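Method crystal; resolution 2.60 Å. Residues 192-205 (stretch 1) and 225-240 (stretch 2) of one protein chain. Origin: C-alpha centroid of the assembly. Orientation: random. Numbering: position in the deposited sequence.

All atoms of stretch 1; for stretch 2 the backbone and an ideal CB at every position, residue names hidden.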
# COMPACT_ATOMS: atom_id res chain seq x y z
N HIS A 192 -0.97 -23.42 -0.66
CA HIS A 192 -1.56 -22.54 -1.65
C HIS A 192 -0.58 -21.41 -1.98
O HIS A 192 0.30 -21.08 -1.18
CB HIS A 192 -2.86 -21.93 -1.13
CG HIS A 192 -4.03 -22.86 -1.17
ND1 HIS A 192 -4.94 -22.96 -0.13
CD2 HIS A 192 -4.47 -23.70 -2.13
CE1 HIS A 192 -5.89 -23.82 -0.46
NE2 HIS A 192 -5.62 -24.29 -1.67
N GLY A 193 -0.74 -20.83 -3.17
CA GLY A 193 0.11 -19.74 -3.60
C GLY A 193 -0.70 -18.70 -4.34
O GLY A 193 -1.85 -18.95 -4.72
N TYR A 194 -0.12 -17.52 -4.56
CA TYR A 194 -0.81 -16.45 -5.26
C TYR A 194 -0.47 -16.46 -6.75
O TYR A 194 0.66 -16.77 -7.13
CB TYR A 194 -0.43 -15.10 -4.62
CG TYR A 194 -0.88 -13.85 -5.37
CD1 TYR A 194 0.04 -13.06 -6.06
CD2 TYR A 194 -2.22 -13.45 -5.35
CE1 TYR A 194 -0.37 -11.88 -6.72
CE2 TYR A 194 -2.63 -12.28 -6.01
CZ TYR A 194 -1.70 -11.50 -6.68
OH TYR A 194 -2.10 -10.35 -7.32
N ILE A 195 -1.46 -16.14 -7.57
CA ILE A 195 -1.32 -16.06 -9.03
C ILE A 195 -2.44 -15.17 -9.57
O ILE A 195 -3.50 -15.06 -8.95
CB ILE A 195 -1.43 -17.46 -9.73
CG1 ILE A 195 -2.60 -18.26 -9.18
CG2 ILE A 195 -0.12 -18.22 -9.59
CD1 ILE A 195 -2.35 -18.90 -7.82
N GLU A 196 -2.21 -14.51 -10.70
CA GLU A 196 -3.23 -13.65 -11.29
C GLU A 196 -2.74 -12.91 -12.55
O GLU A 196 -1.55 -12.67 -12.73
CB GLU A 196 -3.71 -12.61 -10.27
CG GLU A 196 -5.07 -12.00 -10.60
CD GLU A 196 -5.30 -10.65 -9.94
OE1 GLU A 196 -5.04 -10.51 -8.73
OE2 GLU A 196 -5.75 -9.71 -10.63
N THR A 197 -3.69 -12.57 -13.41
CA THR A 197 -3.43 -11.83 -14.64
C THR A 197 -4.43 -10.69 -14.58
O THR A 197 -5.56 -10.88 -14.11
CB THR A 197 -3.70 -12.70 -15.87
OG1 THR A 197 -2.96 -13.93 -15.74
CG2 THR A 197 -3.26 -11.98 -17.15
N HIS A 198 -4.06 -9.51 -15.07
CA HIS A 198 -4.98 -8.39 -14.92
C HIS A 198 -4.69 -7.14 -15.74
O HIS A 198 -3.54 -6.81 -16.03
CB HIS A 198 -4.99 -8.00 -13.45
CG HIS A 198 -3.62 -8.00 -12.84
ND1 HIS A 198 -2.67 -7.05 -13.14
CD2 HIS A 198 -3.01 -8.89 -12.01
CE1 HIS A 198 -1.53 -7.35 -12.53
NE2 HIS A 198 -1.72 -8.47 -11.84
N VAL A 199 -5.76 -6.43 -16.10
CA VAL A 199 -5.66 -5.18 -16.84
C VAL A 199 -5.34 -4.10 -15.79
O VAL A 199 -4.73 -3.07 -16.10
CB VAL A 199 -7.01 -4.81 -17.53
CG1 VAL A 199 -6.99 -3.36 -18.01
CG2 VAL A 199 -7.25 -5.74 -18.71
N GLN A 200 -5.75 -4.35 -14.55
CA GLN A 200 -5.51 -3.41 -13.46
C GLN A 200 -4.13 -3.56 -12.83
O GLN A 200 -3.64 -4.67 -12.63
CB GLN A 200 -6.58 -3.56 -12.36
CG GLN A 200 -7.75 -4.50 -12.67
CD GLN A 200 -7.38 -5.97 -12.56
OE1 GLN A 200 -6.87 -6.42 -11.53
NE2 GLN A 200 -7.63 -6.72 -13.63
N GLU A 201 -3.53 -2.42 -12.51
CA GLU A 201 -2.22 -2.38 -11.88
C GLU A 201 -2.34 -2.85 -10.44
O GLU A 201 -3.44 -3.06 -9.92
CB GLU A 201 -1.69 -0.95 -11.85
CG GLU A 201 -1.80 -0.19 -13.15
CD GLU A 201 -1.99 1.30 -12.92
OE1 GLU A 201 -1.77 2.08 -13.86
OE2 GLU A 201 -2.38 1.70 -11.80
N HIS A 202 -1.20 -3.01 -9.78
CA HIS A 202 -1.18 -3.42 -8.39
C HIS A 202 0.07 -2.83 -7.77
O HIS A 202 1.08 -2.66 -8.44
CB HIS A 202 -1.15 -4.95 -8.25
CG HIS A 202 -2.45 -5.61 -8.59
ND1 HIS A 202 -3.65 -5.22 -8.03
CD2 HIS A 202 -2.74 -6.63 -9.43
CE1 HIS A 202 -4.63 -5.97 -8.51
NE2 HIS A 202 -4.10 -6.84 -9.36
N GLY A 203 -0.02 -2.50 -6.49
CA GLY A 203 1.12 -1.97 -5.77
C GLY A 203 1.16 -2.79 -4.50
O GLY A 203 0.25 -2.68 -3.68
N ALA A 204 2.17 -3.62 -4.32
CA ALA A 204 2.21 -4.42 -3.12
C ALA A 204 3.42 -4.16 -2.27
O ALA A 204 4.53 -3.97 -2.79
CB ALA A 204 2.14 -5.88 -3.48
N TYR A 205 3.20 -4.12 -0.97
CA TYR A 205 4.26 -3.92 0.00
C TYR A 205 4.21 -5.16 0.88
O TYR A 205 3.18 -5.46 1.47
CB TYR A 205 4.00 -2.69 0.87
CG TYR A 205 5.05 -2.49 1.93
CD1 TYR A 205 6.32 -1.99 1.61
CD2 TYR A 205 4.79 -2.80 3.27
CE1 TYR A 205 7.29 -1.80 2.59
CE2 TYR A 205 5.76 -2.61 4.26
CZ TYR A 205 7.01 -2.11 3.91
OH TYR A 205 7.97 -1.92 4.89
N UNK A 225 9.34 -5.75 3.74
CA UNK A 225 10.00 -4.51 3.39
C UNK A 225 10.08 -4.24 1.89
O UNK A 225 10.27 -3.10 1.47
CB UNK A 225 11.41 -4.51 3.98
N UNK A 226 9.94 -5.29 1.09
CA UNK A 226 9.99 -5.14 -0.36
C UNK A 226 8.69 -4.55 -0.89
O UNK A 226 7.63 -4.68 -0.28
CB UNK A 226 10.27 -6.49 -1.03
N UNK A 227 8.78 -3.90 -2.05
CA UNK A 227 7.62 -3.31 -2.69
C UNK A 227 7.59 -3.78 -4.11
O UNK A 227 8.63 -3.86 -4.75
CB UNK A 227 7.64 -1.78 -2.61
N UNK A 228 6.41 -4.08 -4.63
CA UNK A 228 6.32 -4.56 -5.99
C UNK A 228 5.25 -3.86 -6.80
O UNK A 228 4.10 -3.78 -6.38
CB UNK A 228 6.06 -6.07 -5.99
N UNK A 229 5.63 -3.37 -7.98
CA UNK A 229 4.68 -2.74 -8.87
C UNK A 229 4.33 -3.67 -10.02
O UNK A 229 5.17 -3.94 -10.87
CB UNK A 229 5.24 -1.42 -9.40
N UNK A 230 3.10 -4.16 -10.03
CA UNK A 230 2.63 -5.07 -11.07
C UNK A 230 1.82 -4.23 -12.05
O UNK A 230 0.69 -3.83 -11.75
CB UNK A 230 1.80 -6.22 -10.49
N UNK A 231 2.38 -3.96 -13.22
CA UNK A 231 1.69 -3.15 -14.21
C UNK A 231 0.47 -3.76 -14.86
O UNK A 231 0.13 -4.93 -14.64
CB UNK A 231 2.68 -2.78 -15.31
N UNK A 232 -0.20 -2.96 -15.69
CA UNK A 232 -1.39 -3.41 -16.40
C UNK A 232 -1.03 -4.45 -17.46
O UNK A 232 -0.11 -4.25 -18.27
CB UNK A 232 -2.11 -2.22 -17.04
N UNK A 233 -1.76 -5.56 -17.45
CA UNK A 233 -1.55 -6.66 -18.38
C UNK A 233 -0.27 -7.41 -18.03
O UNK A 233 0.63 -7.52 -18.85
CB UNK A 233 -1.49 -6.15 -19.82
N UNK A 234 -0.20 -7.92 -16.81
CA UNK A 234 0.97 -8.67 -16.36
C UNK A 234 0.51 -9.91 -15.59
O UNK A 234 -0.61 -9.93 -15.07
CB UNK A 234 1.88 -7.80 -15.49
N UNK A 235 1.35 -10.94 -15.52
CA UNK A 235 1.00 -12.16 -14.79
C UNK A 235 1.83 -12.31 -13.53
O UNK A 235 3.06 -12.35 -13.58
CB UNK A 235 1.19 -13.39 -15.68
N UNK A 236 1.15 -12.43 -12.39
CA UNK A 236 1.81 -12.56 -11.10
C UNK A 236 1.68 -13.96 -10.53
O UNK A 236 0.89 -14.78 -11.00
CB UNK A 236 1.24 -11.54 -10.11
N UNK A 237 2.47 -14.24 -9.50
CA UNK A 237 2.46 -15.53 -8.84
C UNK A 237 3.47 -15.51 -7.69
O UNK A 237 4.56 -14.96 -7.83
CB UNK A 237 2.78 -16.65 -9.83
N UNK A 238 3.11 -16.12 -6.57
CA UNK A 238 4.02 -16.14 -5.44
C UNK A 238 3.57 -17.16 -4.41
O UNK A 238 2.46 -17.67 -4.50
CB UNK A 238 4.12 -14.75 -4.81
N UNK A 239 4.43 -17.47 -3.45
CA UNK A 239 4.07 -18.45 -2.44
C UNK A 239 4.86 -18.24 -1.15
O UNK A 239 6.00 -17.78 -1.18
CB UNK A 239 4.30 -19.87 -2.97
N UNK A 240 4.24 -18.59 -0.03
CA UNK A 240 4.90 -18.44 1.26
C UNK A 240 6.11 -19.33 1.36
O UNK A 240 6.29 -20.24 0.54
CB UNK A 240 3.93 -18.75 2.40

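Stretch 2 runs antiparallel to stretch 1 in two segments, one around 227-230 beside 202-205, the other reaching 240 and lying beside the earlier part of stretch 1, so along most of its length the side chains alternate between the two faces of the sheet.

Position 225 has a phi of 101°, which by itself favours glycine, and the ideal CB points away from stretch 1. The residue is Gly225, whose O lies 3.4 Å from Tyr205 CE1. At 226 the CB again points away, so many side chains would fit; Asp226 is found.

Position 227 pairs with Tyr205, and its CB shares a face with that ring and with Gly203. The bare glycine leaves room for a long flat side chain. Tyr227 fills it: Tyr227 OH reaches 3.2 Å from Gly203 CA, and an ideal CB on Gly203 would clash with that hydroxyl.

At 228 the backbone bonds Ala204 in both directions (Ala204 N to the O of 228, 2.8 Å; the N of 228 to Ala204 O, 2.6 Å). The CB lies on the face of Ala204, whose small methyl would admit most apolar side chains. Ile228 is deposited.

Position 229, opposite Gly203, has open space towards Glu201, suiting an aromatic or a long aliphatic chain. Phe229 lays its ring near the backbone, CD2 being 3.5 Å from His202 O, and CE2 4.1 Å from Glu201 CB.

The CB of 230 stands 3.9 Å from His202 CB and 4.1 Å from His198 CE1, on a face that also carries Ala204 and the Tyr194 ring. A long, flexible apolar chain would suit. Met230 places SD 3.7 Å from His202 CB and CE 4.0 Å from Ala204 CB.

At 231 the CB points away and makes no demand; Gly231 is present. At 232 it points sideways, and the ideal CB is 2.9 Å from Val199 O, too close even for a methyl, so glycine would be easiest; the residue is Ala232, whose CB keeps that tight approach.

Position 233 has phi and psi of 72° and 58°, where glycine or asparagine might be expected. It is nevertheless Tyr233, whose CB points away but whose ring returns to stretch 1, Tyr233 CE1 lying 3.4 Å from Val199 CG2. Tyr233 N donates a hydrogen bond to His198 O at 2.6 Å.

The CB of 234 is 4.5 Å from His198 CE1, favouring a small or polar group. Ser234 OG lies 3.2 Å from His198 CE1.

Position 235 shares a face with Thr197, where polar and aliphatic chains are equally plausible; Leu235 CD1 lies 3.7 Å from Thr197 OG1.

At 236, between Tyr194 and His198, a medium-length chain would fit, polar or apolar. Gln236 sets CB 3.7 Å from Tyr194 CE1 and CG 3.3 Å from His198 NE2.

At 237 the CB is 3.3 Å from Ile195 CG2, leaving little room: Ala237.

Position 238 accepts a hydrogen bond from Tyr194 N through its O at 2.6 Å; a small side chain would do, and Gly238 has none.

At 239, beside Gly193, many residues fit; Tyr239 leads its ring away. Position 240 is Gly240.

Stretch 2 (225-240) GDYIFMGAYSLQAGYG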
# COMPACT_ATOMS: atom_id res chain seq x y z
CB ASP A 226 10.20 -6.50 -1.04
CG ASP A 226 11.62 -7.02 -0.88
OD1 ASP A 226 11.88 -8.15 -1.37
OD2 ASP A 226 12.47 -6.31 -0.29
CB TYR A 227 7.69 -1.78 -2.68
CG TYR A 227 6.51 -1.17 -3.40
CD1 TYR A 227 5.26 -1.09 -2.79
CD2 TYR A 227 6.64 -0.72 -4.72
CE1 TYR A 227 4.16 -0.57 -3.48
CE2 TYR A 227 5.55 -0.21 -5.41
CZ TYR A 227 4.32 -0.14 -4.79
OH TYR A 227 3.25 0.37 -5.49
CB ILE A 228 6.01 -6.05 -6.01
CG1 ILE A 228 6.93 -6.79 -5.05
CG2 ILE A 228 6.14 -6.59 -7.42
CD1 ILE A 228 6.55 -8.23 -4.87
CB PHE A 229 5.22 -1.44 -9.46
CG PHE A 229 4.35 -0.89 -10.55
CD1 PHE A 229 4.82 -0.81 -11.85
CD2 PHE A 229 3.05 -0.47 -10.27
CE1 PHE A 229 3.99 -0.31 -12.88
CE2 PHE A 229 2.22 0.02 -11.27
CZ PHE A 229 2.69 0.10 -12.58
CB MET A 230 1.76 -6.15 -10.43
CG MET A 230 2.41 -6.93 -9.29
SD MET A 230 1.18 -7.87 -8.31
CE MET A 230 2.03 -8.10 -6.76
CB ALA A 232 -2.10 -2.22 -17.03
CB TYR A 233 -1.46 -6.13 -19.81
CG TYR A 233 -2.70 -5.43 -20.31
CD1 TYR A 233 -3.82 -6.15 -20.74
CD2 TYR A 233 -2.75 -4.04 -20.38
CE1 TYR A 233 -4.95 -5.51 -21.24
CE2 TYR A 233 -3.87 -3.38 -20.87
CZ TYR A 233 -4.97 -4.11 -21.30
OH TYR A 233 -6.07 -3.42 -21.79
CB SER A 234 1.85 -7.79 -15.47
OG SER A 234 1.18 -7.37 -14.30
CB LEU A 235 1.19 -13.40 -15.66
CG LEU A 235 1.26 -14.73 -14.88
CD1 LEU A 235 0.07 -14.88 -13.94
CD2 LEU A 235 1.30 -15.88 -15.87
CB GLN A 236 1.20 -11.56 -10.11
CG GLN A 236 0.82 -10.21 -10.73
CD GLN A 236 2.01 -9.42 -11.26
OE1 GLN A 236 1.85 -8.42 -11.95
NE2 GLN A 236 3.22 -9.88 -10.93
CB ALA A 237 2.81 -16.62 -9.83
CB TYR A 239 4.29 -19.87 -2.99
CG TYR A 239 5.75 -20.28 -3.12
CD1 TYR A 239 6.46 -20.72 -2.01
CD2 TYR A 239 6.41 -20.19 -4.34
CE1 TYR A 239 7.81 -21.07 -2.10
CE2 TYR A 239 7.76 -20.54 -4.45
CZ TYR A 239 8.45 -20.98 -3.33
OH TYR A 239 9.78 -21.33 -3.42
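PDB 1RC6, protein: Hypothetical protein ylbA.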